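PDB 6CNG: DegV domain-containing protein spr0652 from Streptococcus pneumoniae, which binds linoleic acid and probably other long-chain fatty acids, and may present them to a fatty acid kinase or serve lipid transport. Local coordinates for residues 174-188 with 287-301. Numbering follows the deposited sequence.
Sequences EKTKLLFVLAKVDNL and FYAEEGGLLMGYEID. With NA (sodium ion), chain D; EIC (linoleic acid), chain C; ACT (acetate ion), chain I.
Over one face of the Tyr298 ring lies Lys177 CB, 4.0 Å from the ring centroid in a CH-pi contact, while Leu179 N meets the ring edge. The Phe287 ring has the Asn187 amide stacked on one face, the two planes 25° apart; the Tyr288 ring lies between Phe287 CD2 on one face and linoleic acid C5 on the other, with Leu188 N at its edge. The first group belongs to the antiparallel strands 176-182 and 294-300 in the mixed sheet of this DegV-family protein; the others sit on helices at one end.

Lys177, Leu179, Val181, Leu294, Met296 and Tyr298 form one sheet face, packed partly against helix 228-242. Leu178, Phe180 and Leu295 point to the other, where linoleic acid lies. Phe180 CG sits between its backbone N and carbonyl carbon (chi1 55°), which lays a ring face against the lipid, with CD2 3.6 Å from C14; Leu295 CD2 comes to 3.5 Å from C13. Apolar branches suit a greasy chain, and Tyr288 adds a hydroxyl hydrogen-bonded to Ser83 OG.

A type II beta turn, Glu290 to Gly293, follows helix 283-289; positive phi at Gly292 leaves no room for a side chain beside the preceding carbonyl. Glu290 OE1 is hydrogen-bonded to Tyr75 OH, while OE2 accepts from a water and, from above the carboxylate plane, from Asn187 N (2.9 Å). Asn187 ND2 donates almost straight (174°) to Phe287 O at 2.9 Å.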
# COMPACT_ATOMS: atom_id res chain seq x y z
N GLU A 174 15.10 -0.68 -1.53
CA GLU A 174 15.77 -1.82 -0.93
C GLU A 174 15.70 -1.78 0.58
O GLU A 174 15.82 -2.82 1.21
CB GLU A 174 17.23 -1.84 -1.38
CG GLU A 174 17.43 -1.78 -2.88
CD GLU A 174 18.87 -1.44 -3.27
OE1 GLU A 174 19.73 -1.40 -2.37
OE2 GLU A 174 19.14 -1.20 -4.47
N LYS A 175 15.49 -0.58 1.16
CA LYS A 175 15.47 -0.32 2.59
C LYS A 175 14.09 -0.43 3.20
O LYS A 175 13.95 -0.22 4.40
CB LYS A 175 15.95 1.12 2.92
CG LYS A 175 17.43 1.43 2.76
CD LYS A 175 17.71 2.95 2.93
CE LYS A 175 18.61 3.52 1.80
NZ LYS A 175 17.95 4.64 1.04
N THR A 176 13.07 -0.72 2.41
CA THR A 176 11.69 -0.73 2.86
C THR A 176 11.08 -2.12 2.71
O THR A 176 11.37 -2.83 1.74
CB THR A 176 10.83 0.31 2.11
OG1 THR A 176 10.81 0.04 0.71
CG2 THR A 176 11.36 1.68 2.32
N LYS A 177 10.23 -2.47 3.67
CA LYS A 177 9.60 -3.78 3.75
C LYS A 177 8.14 -3.63 4.19
O LYS A 177 7.70 -2.55 4.58
CB LYS A 177 10.40 -4.69 4.70
CG LYS A 177 11.94 -4.87 4.34
CD LYS A 177 12.22 -5.79 3.16
CE LYS A 177 13.72 -5.79 2.70
NZ LYS A 177 13.98 -6.53 1.41
N LEU A 178 7.40 -4.74 4.13
CA LEU A 178 6.02 -4.80 4.60
C LEU A 178 5.79 -6.02 5.47
O LEU A 178 6.16 -7.13 5.11
CB LEU A 178 5.02 -4.83 3.42
CG LEU A 178 3.53 -4.79 3.83
CD1 LEU A 178 3.09 -3.42 4.21
CD2 LEU A 178 2.64 -5.30 2.75
N LEU A 179 5.15 -5.82 6.61
CA LEU A 179 4.59 -6.91 7.39
C LEU A 179 3.10 -6.66 7.49
O LEU A 179 2.66 -5.52 7.61
CB LEU A 179 5.16 -6.92 8.80
CG LEU A 179 6.38 -7.77 9.14
CD1 LEU A 179 6.97 -7.34 10.47
CD2 LEU A 179 6.01 -9.23 9.24
N PHE A 180 2.31 -7.72 7.41
CA PHE A 180 0.87 -7.60 7.59
C PHE A 180 0.40 -8.59 8.64
O PHE A 180 1.03 -9.62 8.88
CB PHE A 180 0.11 -7.77 6.28
CG PHE A 180 0.42 -9.03 5.55
CD1 PHE A 180 -0.15 -10.22 5.94
CD2 PHE A 180 1.25 -9.02 4.45
CE1 PHE A 180 0.12 -11.35 5.27
CE2 PHE A 180 1.52 -10.16 3.77
CZ PHE A 180 0.97 -11.33 4.17
N VAL A 181 -0.69 -8.23 9.29
CA VAL A 181 -1.44 -9.16 10.12
C VAL A 181 -2.89 -9.13 9.70
O VAL A 181 -3.55 -8.08 9.79
CB VAL A 181 -1.35 -8.85 11.61
CG1 VAL A 181 -2.11 -9.90 12.36
CG2 VAL A 181 0.09 -8.77 12.00
N LEU A 182 -3.40 -10.27 9.30
CA LEU A 182 -4.76 -10.37 8.83
C LEU A 182 -5.52 -11.37 9.68
O LEU A 182 -5.12 -12.52 9.81
CB LEU A 182 -4.75 -10.79 7.36
CG LEU A 182 -3.78 -10.06 6.46
CD1 LEU A 182 -3.90 -10.57 5.04
CD2 LEU A 182 -4.04 -8.58 6.48
N ALA A 183 -6.65 -10.92 10.20
CA ALA A 183 -7.61 -11.80 10.85
C ALA A 183 -8.53 -12.50 9.86
O ALA A 183 -9.08 -13.54 10.18
CB ALA A 183 -8.43 -10.96 11.81
N LYS A 184 -8.69 -11.95 8.67
CA LYS A 184 -9.50 -12.60 7.66
C LYS A 184 -8.81 -12.41 6.34
O LYS A 184 -8.20 -11.37 6.09
CB LYS A 184 -10.87 -11.97 7.57
CG LYS A 184 -11.81 -12.47 8.63
CD LYS A 184 -12.96 -11.56 8.88
CE LYS A 184 -14.15 -12.37 9.38
NZ LYS A 184 -13.75 -13.57 10.16
N VAL A 185 -8.90 -13.43 5.49
CA VAL A 185 -8.24 -13.40 4.19
C VAL A 185 -9.17 -13.90 3.10
O VAL A 185 -8.75 -14.25 2.00
CB VAL A 185 -6.93 -14.21 4.21
CG1 VAL A 185 -5.99 -13.69 5.26
CG2 VAL A 185 -7.24 -15.65 4.45
N ASP A 186 -10.46 -13.92 3.40
CA ASP A 186 -11.42 -14.53 2.50
C ASP A 186 -11.47 -13.81 1.17
O ASP A 186 -11.60 -14.45 0.13
CB ASP A 186 -12.79 -14.56 3.16
CG ASP A 186 -12.74 -15.20 4.54
OD1 ASP A 186 -12.03 -16.21 4.69
OD2 ASP A 186 -13.38 -14.69 5.48
N ASN A 187 -11.41 -12.49 1.17
CA ASN A 187 -11.50 -11.78 -0.10
C ASN A 187 -10.27 -12.01 -0.96
O ASN A 187 -10.37 -12.10 -2.18
CB ASN A 187 -11.72 -10.30 0.14
CG ASN A 187 -13.13 -10.00 0.58
OD1 ASN A 187 -14.03 -10.80 0.45
ND2 ASN A 187 -13.32 -8.84 1.13
N LEU A 188 -9.09 -12.10 -0.34
CA LEU A 188 -7.90 -12.50 -1.07
C LEU A 188 -8.10 -13.85 -1.76
O LEU A 188 -7.81 -14.01 -2.95
CB LEU A 188 -6.71 -12.56 -0.12
CG LEU A 188 -6.14 -11.22 0.29
CD1 LEU A 188 -5.32 -11.36 1.56
CD2 LEU A 188 -5.33 -10.61 -0.83
N PHE A 287 -10.62 -3.64 1.71
CA PHE A 287 -11.31 -4.77 1.13
C PHE A 287 -10.50 -6.03 1.26
O PHE A 287 -11.04 -7.10 1.55
CB PHE A 287 -11.54 -4.45 -0.34
CG PHE A 287 -12.11 -5.57 -1.11
CD1 PHE A 287 -13.36 -6.05 -0.83
CD2 PHE A 287 -11.42 -6.12 -2.14
CE1 PHE A 287 -13.88 -7.08 -1.56
CE2 PHE A 287 -11.95 -7.15 -2.86
CZ PHE A 287 -13.17 -7.62 -2.58
N TYR A 288 -9.20 -5.93 1.05
CA TYR A 288 -8.38 -7.12 1.05
C TYR A 288 -7.77 -7.44 2.39
O TYR A 288 -7.60 -8.62 2.71
CB TYR A 288 -7.29 -6.95 0.02
CG TYR A 288 -7.78 -7.30 -1.30
CD1 TYR A 288 -8.24 -8.58 -1.56
CD2 TYR A 288 -7.81 -6.38 -2.30
CE1 TYR A 288 -8.68 -8.92 -2.78
CE2 TYR A 288 -8.25 -6.72 -3.54
CZ TYR A 288 -8.69 -8.00 -3.78
OH TYR A 288 -9.15 -8.37 -5.03
N ALA A 289 -7.43 -6.44 3.17
CA ALA A 289 -6.91 -6.74 4.50
C ALA A 289 -8.02 -7.10 5.46
O ALA A 289 -7.79 -7.83 6.43
CB ALA A 289 -6.13 -5.54 5.03
N GLU A 290 -9.22 -6.56 5.21
CA GLU A 290 -10.44 -6.87 5.95
C GLU A 290 -10.39 -6.38 7.38
O GLU A 290 -9.43 -5.75 7.82
CB GLU A 290 -10.74 -8.37 5.88
CG GLU A 290 -10.95 -8.87 4.44
CD GLU A 290 -11.82 -10.11 4.36
OE1 GLU A 290 -12.93 -10.12 4.92
OE2 GLU A 290 -11.38 -11.09 3.75
N GLU A 291 -11.45 -6.66 8.12
CA GLU A 291 -11.60 -6.05 9.42
C GLU A 291 -10.57 -6.60 10.38
O GLU A 291 -10.32 -7.81 10.44
CB GLU A 291 -13.01 -6.30 9.93
CG GLU A 291 -14.07 -5.64 9.06
CD GLU A 291 -14.01 -4.15 9.12
OE1 GLU A 291 -14.51 -3.51 8.19
OE2 GLU A 291 -13.47 -3.61 10.10
N GLY A 292 -9.96 -5.69 11.13
CA GLY A 292 -8.87 -6.01 12.01
C GLY A 292 -7.52 -6.08 11.33
O GLY A 292 -6.54 -6.42 11.99
N GLY A 293 -7.45 -5.78 10.04
CA GLY A 293 -6.23 -5.97 9.31
C GLY A 293 -5.23 -4.85 9.52
O GLY A 293 -5.56 -3.72 9.87
N LEU A 294 -3.97 -5.19 9.27
CA LEU A 294 -2.87 -4.25 9.39
C LEU A 294 -1.87 -4.50 8.28
O LEU A 294 -1.49 -5.64 8.03
CB LEU A 294 -2.16 -4.48 10.72
CG LEU A 294 -0.80 -3.80 10.84
CD1 LEU A 294 -0.92 -2.29 10.90
CD2 LEU A 294 -0.09 -4.31 12.06
N LEU A 295 -1.44 -3.41 7.63
CA LEU A 295 -0.39 -3.44 6.63
C LEU A 295 0.65 -2.41 7.05
O LEU A 295 0.47 -1.22 6.81
CB LEU A 295 -0.89 -3.07 5.25
CG LEU A 295 -1.96 -3.87 4.54
CD1 LEU A 295 -1.55 -4.02 3.07
CD2 LEU A 295 -2.19 -5.22 5.23
N MET A 296 1.74 -2.88 7.62
CA MET A 296 2.74 -2.01 8.19
C MET A 296 3.95 -1.93 7.28
O MET A 296 4.62 -2.93 7.04
CB MET A 296 3.11 -2.61 9.54
CG MET A 296 4.30 -2.04 10.14
SD MET A 296 4.43 -2.49 11.88
CE MET A 296 4.80 -4.25 11.76
N GLY A 297 4.23 -0.74 6.77
CA GLY A 297 5.47 -0.49 6.07
C GLY A 297 6.52 0.05 7.02
O GLY A 297 6.21 0.74 7.98
N TYR A 298 7.78 -0.30 6.74
CA TYR A 298 8.86 0.10 7.65
C TYR A 298 10.20 0.13 6.95
O TYR A 298 10.41 -0.49 5.90
CB TYR A 298 8.92 -0.76 8.92
CG TYR A 298 9.20 -2.23 8.69
CD1 TYR A 298 8.18 -3.13 8.37
CD2 TYR A 298 10.51 -2.73 8.78
CE1 TYR A 298 8.44 -4.46 8.15
CE2 TYR A 298 10.77 -4.09 8.55
CZ TYR A 298 9.74 -4.95 8.25
OH TYR A 298 10.00 -6.26 8.04
N GLU A 299 11.12 0.86 7.56
CA GLU A 299 12.49 0.98 7.09
C GLU A 299 13.42 0.02 7.82
O GLU A 299 13.29 -0.18 9.03
CB GLU A 299 12.98 2.41 7.32
CG GLU A 299 12.28 3.46 6.48
CD GLU A 299 12.75 4.84 6.78
OE1 GLU A 299 13.27 5.05 7.90
OE2 GLU A 299 12.57 5.70 5.90
N ILE A 300 14.38 -0.55 7.08
CA ILE A 300 15.48 -1.33 7.65
C ILE A 300 16.82 -0.72 7.27
O ILE A 300 16.92 0.10 6.36
CB ILE A 300 15.42 -2.82 7.22
CG1 ILE A 300 15.74 -2.97 5.74
CG2 ILE A 300 14.08 -3.37 7.50
CD1 ILE A 300 16.03 -4.37 5.36
N ASP A 301 17.87 -1.14 7.98
CA ASP A 301 19.29 -0.83 7.70
C ASP A 301 19.69 0.30 6.71
O ASP A 301 19.01 1.32 6.57
CB ASP A 301 20.04 -2.15 7.36
CG ASP A 301 20.23 -2.40 5.85
OD1 ASP A 301 19.56 -1.77 5.01
OD2 ASP A 301 21.07 -3.26 5.51
OXT ASP A 301 20.74 0.27 6.06
NA NA D . 10.98 -3.26 -0.51
C1 EIC C . -7.01 -5.50 -8.63
C2 EIC C . -6.42 -5.17 -7.27
C3 EIC C . -5.93 -6.37 -6.50
C4 EIC C . -5.08 -5.97 -5.31
C5 EIC C . -4.50 -7.17 -4.60
C6 EIC C . -3.56 -6.77 -3.47
C7 EIC C . -4.29 -6.26 -2.22
C8 EIC C . -3.30 -5.72 -1.20
C9 EIC C . -4.09 -5.12 -0.05
C10 EIC C . -4.34 -5.81 1.04
C11 EIC C . -3.89 -7.25 1.23
C12 EIC C . -3.27 -7.29 2.63
C13 EIC C . -2.09 -7.79 2.91
C14 EIC C . -1.21 -8.43 1.86
C15 EIC C . -0.33 -7.40 1.16
C16 EIC C . 0.56 -8.10 0.14
C17 EIC C . 1.33 -7.12 -0.69
C18 EIC C . 2.15 -7.86 -1.72
O1 EIC C . -6.34 -5.34 -9.69
O2 EIC C . -8.18 -5.94 -8.69
C ACT I . -15.17 -16.18 7.03
O ACT I . -14.87 -16.67 5.90
OXT ACT I . -14.56 -15.28 7.67
CH3 ACT I . -16.47 -16.80 7.68
O HOH W 1 8.57 -7.90 6.22
O HOH W 2 -8.25 -9.04 8.89
O HOH W 3 -8.96 -10.91 2.42
O HOH W 4 9.95 -3.59 -2.49